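Local coordinates for protein free methionine-R-sulfoxide reductase (PDB 3KO6) that catalyses the thioredoxin-dependent reduction of free L-methionine (R)-sulfoxide to methionine and helps protect yeast against oxidative stress, at residues A67-T72 with G146-D151; K108-V113 with S131-P136. All coordinates share one frame; numbering follows the deposited sequence.

Interactions 1 and 2 belong to one antiparallel GAF-domain sheet, their centres about 10 Å apart. Strands 131-138 and 144-152 follow each other in the chain and lie side by side, so the second segment of each contact is joined to that of the other: Ile148 N probably bonds to Val135 O, 2.7 Å away. Both contacts border the bound methionine sulfoxide. Interaction 1 brings Tyr70, Asp149 and Asp151 to its amino acid end, while interaction 2 brings Glu132 to its side chain. The acids of the two contacts crowd together, Glu132 OE1 lying 2.7 Å from Asp149 OD1, a close approach of like groups, and together they line one side of the ligand pocket.

Interaction 1 of 2, residues A67-T72 with G146-D151; sequences AGFYVT and GVIDID. With SME (methionine sulfoxide), chain C.
Tyr70 and Val147 meet on the ligand side of two neighbouring antiparallel strands of the GAF-domain sheet, 64-72 and 144-152, where CB of Tyr70 rests 3.6 Å from CG2 of Val147. Tyr70 CG stands anti to its carbonyl carbon (chi1 -77°), and the ring rises from the sheet toward methionine sulfoxide. Its OH is hydrogen-bonded to Cys91 O and lies 2.6 Å from the ligand N. On the same face, Asp149 extends OD2 to 3.1 Å from the ligand CA. Asp151, farther along the strand, sets OD2 2.6 Å from atom O of methionine sulfoxide, in the ligand's carboxylate. Backbone bonds in both directions pair Gly68 with Asp149, where the bond from Asp149 N to Gly68 O is nearly straight (174°), and Tyr70 with Val147, so both Asp149 and Tyr70 are held by their partner strand. On the other face of the sheet, Phe69 and Ile148 lie side by side and point the same way, with ring atom CE2 3.6 Å from CG1 of Ile148. Leu46 and Ala49 of helix 42-59 also touch the Phe69 side chain, which thus joins helix to sheet. Shortening Phe69 to an alanine would probably leave CG1 and CG2 of Ile148 without their aromatic neighbour and open a gap between the sheet and helix 42-59. At the backbone of Phe69, CA makes a CA-H...O contact with Val147 O at 3.3 Å.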
ATOM      1  N   ALA A  67       8.653  -2.057  -0.100  1.00 17.82           N
ATOM      2  CA  ALA A  67       8.723  -1.137   1.020  1.00 17.25           C
ATOM      3  C   ALA A  67       7.346  -1.105   1.698  1.00 16.93           C
ATOM      4  O   ALA A  67       6.362  -0.724   1.063  1.00 17.03           O
ATOM      5  CB  ALA A  67       9.115   0.242   0.523  1.00 16.95           C
ATOM      6  N   GLY A  68       7.265  -1.539   2.954  1.00 16.76           N
ATOM      7  CA  GLY A  68       5.985  -1.616   3.663  1.00 17.52           C
ATOM      8  C   GLY A  68       6.052  -2.183   5.077  1.00 18.41           C
ATOM      9  O   GLY A  68       7.105  -2.160   5.723  1.00 18.12           O
ATOM     10  N   PHE A  69       4.924  -2.713   5.554  1.00 19.55           N
ATOM     11  CA  PHE A  69       4.788  -3.114   6.957  1.00 20.73           C
ATOM     12  C   PHE A  69       4.081  -4.446   7.174  1.00 22.12           C
ATOM     13  O   PHE A  69       3.233  -4.880   6.365  1.00 22.41           O
ATOM     14  CB  PHE A  69       3.996  -2.049   7.721  1.00 20.62           C
ATOM     15  CG  PHE A  69       4.554  -0.667   7.584  1.00 20.46           C
ATOM     16  CD1 PHE A  69       4.200   0.138   6.496  1.00 19.40           C
ATOM     17  CD2 PHE A  69       5.439  -0.166   8.537  1.00 20.14           C
ATOM     18  CE1 PHE A  69       4.718   1.421   6.356  1.00 19.35           C
ATOM     19  CE2 PHE A  69       5.966   1.126   8.411  1.00 19.94           C
ATOM     20  CZ  PHE A  69       5.599   1.919   7.326  1.00 20.12           C
ATOM     21  N   TYR A  70       4.416  -5.077   8.295  1.00 23.31           N
ATOM     22  CA  TYR A  70       3.586  -6.150   8.860  1.00 24.59           C
ATOM     23  C   TYR A  70       3.155  -5.653  10.221  1.00 26.19           C
ATOM     24  O   TYR A  70       3.864  -4.856  10.845  1.00 26.21           O
ATOM     25  CB  TYR A  70       4.369  -7.463   8.985  1.00 23.87           C
ATOM     26  CG  TYR A  70       4.519  -8.150   7.665  1.00 22.33           C
ATOM     27  CD1 TYR A  70       5.389  -7.645   6.695  1.00 20.34           C
ATOM     28  CD2 TYR A  70       3.757  -9.281   7.360  1.00 21.25           C
ATOM     29  CE1 TYR A  70       5.504  -8.248   5.460  1.00 19.82           C
ATOM     30  CE2 TYR A  70       3.857  -9.892   6.135  1.00 20.94           C
ATOM     31  CZ  TYR A  70       4.737  -9.374   5.185  1.00 21.58           C
ATOM     32  OH  TYR A  70       4.859  -9.991   3.953  1.00 22.37           O
ATOM     33  N   VAL A  71       1.999  -6.107  10.676  1.00 28.24           N
ATOM     34  CA  VAL A  71       1.451  -5.629  11.924  1.00 30.48           C
ATOM     35  C   VAL A  71       1.117  -6.838  12.772  1.00 32.43           C
ATOM     36  O   VAL A  71       0.689  -7.867  12.252  1.00 33.13           O
ATOM     37  CB  VAL A  71       0.240  -4.689  11.658  1.00 30.71           C
ATOM     38  CG1 VAL A  71      -0.813  -4.744  12.769  1.00 32.21           C
ATOM     39  CG2 VAL A  71       0.723  -3.263  11.444  1.00 29.91           C
ATOM     40  N   THR A  72       1.359  -6.719  14.073  1.00 34.65           N
ATOM     41  CA  THR A  72       1.038  -7.769  15.031  1.00 37.19           C
ATOM     42  C   THR A  72      -0.469  -7.967  15.067  1.00 39.79           C
ATOM     43  O   THR A  72      -1.223  -7.018  15.276  1.00 39.66           O
ATOM     44  CB  THR A  72       1.574  -7.429  16.428  1.00 36.93           C
ATOM     45  OG1 THR A  72       2.970  -7.142  16.334  1.00 35.58           O
ATOM     46  CG2 THR A  72       1.375  -8.582  17.372  1.00 37.19           C
ATOM     47  N   GLY A 146       4.522  -4.203  15.129  1.00 30.37           N
ATOM     48  CA  GLY A 146       4.691  -4.520  13.727  1.00 29.48           C
ATOM     49  C   GLY A 146       6.139  -4.279  13.323  1.00 29.10           C
ATOM     50  O   GLY A 146       6.999  -4.004  14.165  1.00 28.98           O
ATOM     51  N   VAL A 147       6.412  -4.378  12.028  1.00 28.53           N
ATOM     52  CA  VAL A 147       7.772  -4.198  11.517  1.00 27.57           C
ATOM     53  C   VAL A 147       7.756  -3.308  10.286  1.00 26.82           C
ATOM     54  O   VAL A 147       6.796  -3.297   9.525  1.00 27.26           O
ATOM     55  CB  VAL A 147       8.436  -5.564  11.140  1.00 27.85           C
ATOM     56  CG1 VAL A 147       8.577  -6.475  12.360  1.00 27.53           C
ATOM     57  CG2 VAL A 147       7.650  -6.287  10.028  1.00 27.15           C
ATOM     58  N   ILE A 148       8.819  -2.550  10.101  1.00 26.19           N
ATOM     59  CA  ILE A 148       9.034  -1.854   8.851  1.00 25.38           C
ATOM     60  C   ILE A 148       9.998  -2.701   8.044  1.00 24.96           C
ATOM     61  O   ILE A 148      11.093  -3.017   8.515  1.00 24.78           O
ATOM     62  CB  ILE A 148       9.672  -0.471   9.051  1.00 25.30           C
ATOM     63  CG1 ILE A 148       8.972   0.303  10.180  1.00 25.80           C
ATOM     64  CG2 ILE A 148       9.652   0.290   7.732  1.00 24.30           C
ATOM     65  CD1 ILE A 148       9.640   1.666  10.525  1.00 24.99           C
ATOM     66  N   ASP A 149       9.594  -3.047   6.828  1.00 24.64           N
ATOM     67  CA  ASP A 149      10.363  -3.944   5.974  1.00 24.42           C
ATOM     68  C   ASP A 149      10.664  -3.319   4.619  1.00 24.32           C
ATOM     69  O   ASP A 149       9.782  -2.708   3.982  1.00 24.13           O
ATOM     70  CB  ASP A 149       9.556  -5.217   5.780  1.00 25.10           C
ATOM     71  CG  ASP A 149      10.321  -6.291   5.036  1.00 26.83           C
ATOM     72  OD1 ASP A 149      11.535  -6.110   4.796  1.00 29.26           O
ATOM     73  OD2 ASP A 149       9.706  -7.319   4.700  1.00 25.22           O
ATOM     74  N   ILE A 150      11.913  -3.462   4.181  1.00 24.20           N
ATOM     75  CA  ILE A 150      12.346  -3.002   2.844  1.00 24.28           C
ATOM     76  C   ILE A 150      13.203  -4.078   2.172  1.00 24.76           C
ATOM     77  O   ILE A 150      14.140  -4.612   2.791  1.00 25.15           O
ATOM     78  CB  ILE A 150      13.192  -1.693   2.891  1.00 24.18           C
ATOM     79  CG1 ILE A 150      12.606  -0.676   3.894  1.00 24.23           C
ATOM     80  CG2 ILE A 150      13.332  -1.090   1.481  1.00 22.94           C
ATOM     81  CD1 ILE A 150      13.369   0.670   3.949  1.00 23.49           C
ATOM     82  N   ASP A 151      12.898  -4.373   0.910  1.00 24.49           N
ATOM     83  CA  ASP A 151      13.687  -5.306   0.116  1.00 24.87           C
ATOM     84  C   ASP A 151      14.439  -4.614  -1.014  1.00 25.09           C
ATOM     85  O   ASP A 151      13.917  -3.679  -1.644  1.00 25.43           O
ATOM     86  CB  ASP A 151      12.770  -6.345  -0.518  1.00 25.61           C
ATOM     87  CG  ASP A 151      12.089  -7.232   0.494  1.00 26.73           C
ATOM     88  OD1 ASP A 151      12.449  -7.223   1.683  1.00 31.00           O
ATOM     89  OD2 ASP A 151      11.185  -7.958   0.084  1.00 29.19           O
TER
HETATM   90  N   SME C 181       7.489 -10.268   4.073  1.00 84.78           N
HETATM   91  CA  SME C 181       8.920 -10.131   3.703  1.00 81.85           C
HETATM   92  CB  SME C 181       9.591 -11.460   4.020  1.00 81.69           C
HETATM   93  CG  SME C 181      11.056 -11.274   4.458  1.00 86.25           C
HETATM   94  S   SME C 181      11.419 -12.080   5.921  1.00 94.76           S
HETATM   95  OE  SME C 181      10.207 -12.572   6.635  1.00 99.85           O
HETATM   96  CE  SME C 181      12.466 -13.377   5.558  1.00106.74           C
HETATM   97  C   SME C 181       9.095  -9.706   2.265  1.00 91.65           C
HETATM   98  O   SME C 181      10.202  -9.746   1.731  1.00101.58           O
HETATM   99  OXT SME C 181       8.126  -9.312   1.519  1.00100.17           O

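Interaction 2 of 2, residues K108-V113 with S131-P136; sequences KETQIV and SEIVVP. With SME (methionine sulfoxide), chain C.
Ile112 and Ile133 run alongside each other across the short edge strand 111-113 and strand 131-138, both pointing out of the same face of the GAF sheet. CG1 of Ile112 lies 3.9 Å from CD1 of Ile133, and Ile133 also touches Leu166 of helix 160-176. Thr110 and Val135 are likewise side by side: Thr110 CG2 comes 3.8 Å from Val135 CG2, while its OG1 is hydrogen-bonded to Glu167 of that helix. Ahead of strand 111-113, where the chain is loop, the Pro136 ring packs against its backbone, CG lying 3.5 Å from Lys108 C. Gln111 bends at chi2, turning its amide away from strand 131-138; NE2 reaches Glu109 O at 3.1 Å from above the carbonyl plane. On the face opposite the isoleucines, Glu132 has CG anti to its backbone N (chi1 -168°) and an extended chain beyond, which carries its carboxylate up to CG of methionine sulfoxide. Bonds in both directions with Val113 grip the Glu132 backbone; the one from Val113 N to Glu132 O is 2.9 Å long. Backbone bonds, apolar packing and the Thr110 bond to helix 160-176 hold the edge strand in place, and Glu132, near Asp149 and Asp151, puts a carboxylate beside the ligand's side chain.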
ATOM      1  N   LYS A 108      13.012  -7.795  18.890  1.00 31.59           N
ATOM      2  CA  LYS A 108      12.706  -6.373  19.117  1.00 31.65           C
ATOM      3  C   LYS A 108      13.873  -5.490  18.693  1.00 31.47           C
ATOM      4  O   LYS A 108      13.996  -4.341  19.121  1.00 32.06           O
ATOM      5  CB  LYS A 108      12.237  -6.111  20.560  1.00 32.14           C
ATOM      6  CG  LYS A 108      11.019  -6.974  20.945  1.00 32.80           C
ATOM      7  CD  LYS A 108      10.549  -6.757  22.364  1.00 36.63           C
ATOM      8  CE  LYS A 108       9.618  -7.904  22.781  1.00 39.63           C
ATOM      9  NZ  LYS A 108       8.742  -7.590  23.959  1.00 40.18           N
ATOM     10  N   GLU A 109      14.687  -6.044  17.797  1.00 31.08           N
ATOM     11  CA  GLU A 109      15.922  -5.451  17.320  1.00 31.09           C
ATOM     12  C   GLU A 109      15.916  -5.420  15.803  1.00 30.52           C
ATOM     13  O   GLU A 109      15.300  -6.272  15.157  1.00 31.19           O
ATOM     14  CB  GLU A 109      17.120  -6.281  17.810  1.00 31.71           C
ATOM     15  CG  GLU A 109      18.473  -5.945  17.140  1.00 33.30           C
ATOM     16  CD  GLU A 109      19.058  -4.587  17.588  1.00 36.33           C
ATOM     17  OE1 GLU A 109      19.586  -4.500  18.730  1.00 36.25           O
ATOM     18  OE2 GLU A 109      18.993  -3.618  16.784  1.00 36.69           O
ATOM     19  N   THR A 110      16.630  -4.457  15.233  1.00 29.79           N
ATOM     20  CA  THR A 110      16.743  -4.311  13.787  1.00 28.83           C
ATOM     21  C   THR A 110      17.576  -5.427  13.132  1.00 28.36           C
ATOM     22  O   THR A 110      18.606  -5.860  13.676  1.00 28.17           O
ATOM     23  CB  THR A 110      17.310  -2.914  13.448  1.00 28.77           C
ATOM     24  OG1 THR A 110      16.328  -1.933  13.795  1.00 30.32           O
ATOM     25  CG2 THR A 110      17.637  -2.777  11.982  1.00 27.53           C
ATOM     26  N   GLN A 111      17.121  -5.872  11.962  1.00 27.48           N
ATOM     27  CA  GLN A 111      17.820  -6.892  11.190  1.00 27.40           C
ATOM     28  C   GLN A 111      18.244  -6.324   9.860  1.00 27.21           C
ATOM     29  O   GLN A 111      17.407  -5.811   9.125  1.00 28.06           O
ATOM     30  CB  GLN A 111      16.910  -8.111  10.953  1.00 27.48           C
ATOM     31  CG  GLN A 111      16.216  -8.681  12.216  1.00 27.76           C
ATOM     32  CD  GLN A 111      17.213  -9.113  13.287  1.00 27.95           C
ATOM     33  OE1 GLN A 111      18.257  -9.694  12.976  1.00 29.46           O
ATOM     34  NE2 GLN A 111      16.897  -8.828  14.544  1.00 25.92           N
ATOM     35  N   ILE A 112      19.537  -6.401   9.559  1.00 27.28           N
ATOM     36  CA  ILE A 112      20.081  -6.005   8.258  1.00 27.26           C
ATOM     37  C   ILE A 112      20.738  -7.231   7.629  1.00 27.89           C
ATOM     38  O   ILE A 112      21.682  -7.810   8.203  1.00 28.77           O
ATOM     39  CB  ILE A 112      21.139  -4.883   8.358  1.00 27.31           C
ATOM     40  CG1 ILE A 112      20.618  -3.661   9.132  1.00 27.91           C
ATOM     41  CG2 ILE A 112      21.593  -4.467   6.964  1.00 27.69           C
ATOM     42  CD1 ILE A 112      21.699  -2.596   9.426  1.00 26.79           C
ATOM     43  N   VAL A 113      20.240  -7.623   6.457  1.00 27.66           N
ATOM     44  CA  VAL A 113      20.681  -8.841   5.774  1.00 27.44           C
ATOM     45  C   VAL A 113      21.258  -8.511   4.389  1.00 27.35           C
ATOM     46  O   VAL A 113      20.530  -8.036   3.517  1.00 26.88           O
ATOM     47  CB  VAL A 113      19.514  -9.838   5.615  1.00 27.56           C
ATOM     48  CG1 VAL A 113      20.020 -11.175   5.103  1.00 27.70           C
ATOM     49  CG2 VAL A 113      18.751 -10.012   6.924  1.00 27.15           C
ATOM     50  N   SER A 131      18.731  -8.387  -0.959  1.00 27.83           N
ATOM     51  CA  SER A 131      19.010  -7.891   0.396  1.00 27.37           C
ATOM     52  C   SER A 131      17.765  -7.318   1.069  1.00 26.87           C
ATOM     53  O   SER A 131      16.768  -7.042   0.395  1.00 26.99           O
ATOM     54  CB  SER A 131      20.168  -6.888   0.402  1.00 27.61           C
ATOM     55  OG  SER A 131      19.864  -5.730  -0.353  1.00 27.52           O
ATOM     56  N   GLU A 132      17.827  -7.148   2.392  1.00 26.12           N
ATOM     57  CA  GLU A 132      16.659  -6.745   3.177  1.00 24.98           C
ATOM     58  C   GLU A 132      17.018  -6.059   4.487  1.00 24.45           C
ATOM     59  O   GLU A 132      18.007  -6.404   5.118  1.00 24.86           O
ATOM     60  CB  GLU A 132      15.787  -7.977   3.464  1.00 25.06           C
ATOM     61  CG  GLU A 132      14.404  -7.654   4.012  1.00 24.44           C
ATOM     62  CD  GLU A 132      13.482  -8.856   4.158  1.00 23.97           C
ATOM     63  OE1 GLU A 132      12.328  -8.641   4.593  1.00 22.56           O
ATOM     64  OE2 GLU A 132      13.888 -10.000   3.847  1.00 24.30           O
ATOM     65  N   ILE A 133      16.216  -5.077   4.887  1.00 23.79           N
ATOM     66  CA  ILE A 133      16.300  -4.528   6.246  1.00 23.28           C
ATOM     67  C   ILE A 133      14.916  -4.540   6.878  1.00 22.93           C
ATOM     68  O   ILE A 133      13.920  -4.240   6.200  1.00 22.58           O
ATOM     69  CB  ILE A 133      16.875  -3.090   6.297  1.00 23.00           C
ATOM     70  CG1 ILE A 133      16.994  -2.621   7.749  1.00 23.06           C
ATOM     71  CG2 ILE A 133      15.991  -2.120   5.539  1.00 23.38           C
ATOM     72  CD1 ILE A 133      17.815  -1.307   7.925  1.00 25.03           C
ATOM     73  N   VAL A 134      14.862  -4.901   8.164  1.00 22.53           N
ATOM     74  CA  VAL A 134      13.619  -4.877   8.940  1.00 21.43           C
ATOM     75  C   VAL A 134      13.871  -4.215  10.269  1.00 22.13           C
ATOM     76  O   VAL A 134      14.845  -4.529  10.957  1.00 22.33           O
ATOM     77  CB  VAL A 134      13.041  -6.289   9.185  1.00 21.59           C
ATOM     78  CG1 VAL A 134      11.786  -6.212  10.036  1.00 18.93           C
ATOM     79  CG2 VAL A 134      12.758  -6.993   7.823  1.00 20.44           C
ATOM     80  N   VAL A 135      12.978  -3.293  10.618  1.00 22.40           N
ATOM     81  CA  VAL A 135      13.075  -2.506  11.833  1.00 22.56           C
ATOM     82  C   VAL A 135      11.762  -2.662  12.578  1.00 22.74           C
ATOM     83  O   VAL A 135      10.709  -2.417  11.995  1.00 22.66           O
ATOM     84  CB  VAL A 135      13.320  -1.025  11.475  1.00 22.54           C
ATOM     85  CG1 VAL A 135      13.257  -0.145  12.713  1.00 22.79           C
ATOM     86  CG2 VAL A 135      14.652  -0.873  10.738  1.00 22.39           C
ATOM     87  N   PRO A 136      11.806  -3.093  13.851  1.00 23.48           N
ATOM     88  CA  PRO A 136      10.541  -3.305  14.561  1.00 24.35           C
ATOM     89  C   PRO A 136       9.927  -1.989  15.054  1.00 25.15           C
ATOM     90  O   PRO A 136      10.645  -1.013  15.219  1.00 25.83           O
ATOM     91  CB  PRO A 136      10.948  -4.209  15.733  1.00 24.22           C
ATOM     92  CG  PRO A 136      12.366  -3.897  15.976  1.00 23.46           C
ATOM     93  CD  PRO A 136      12.964  -3.561  14.638  1.00 23.96           C
TER
HETATM   94  N   SME C 181       7.489 -10.268   4.073  1.00 84.78           N
HETATM   95  CA  SME C 181       8.920 -10.131   3.703  1.00 81.85           C
HETATM   96  CB  SME C 181       9.591 -11.460   4.020  1.00 81.69           C
HETATM   97  CG  SME C 181      11.056 -11.274   4.458  1.00 86.25           C
HETATM   98  S   SME C 181      11.419 -12.080   5.921  1.00 94.76           S
HETATM   99  OE  SME C 181      10.207 -12.572   6.635  1.00 99.85           O
HETATM  100  CE  SME C 181      12.466 -13.377   5.558  1.00106.74           C
HETATM  101  C   SME C 181       9.095  -9.706   2.265  1.00 91.65           C
HETATM  102  O   SME C 181      10.202  -9.746   1.731  1.00101.58           O
HETATM  103  OXT SME C 181       8.126  -9.312   1.519  1.00100.17           O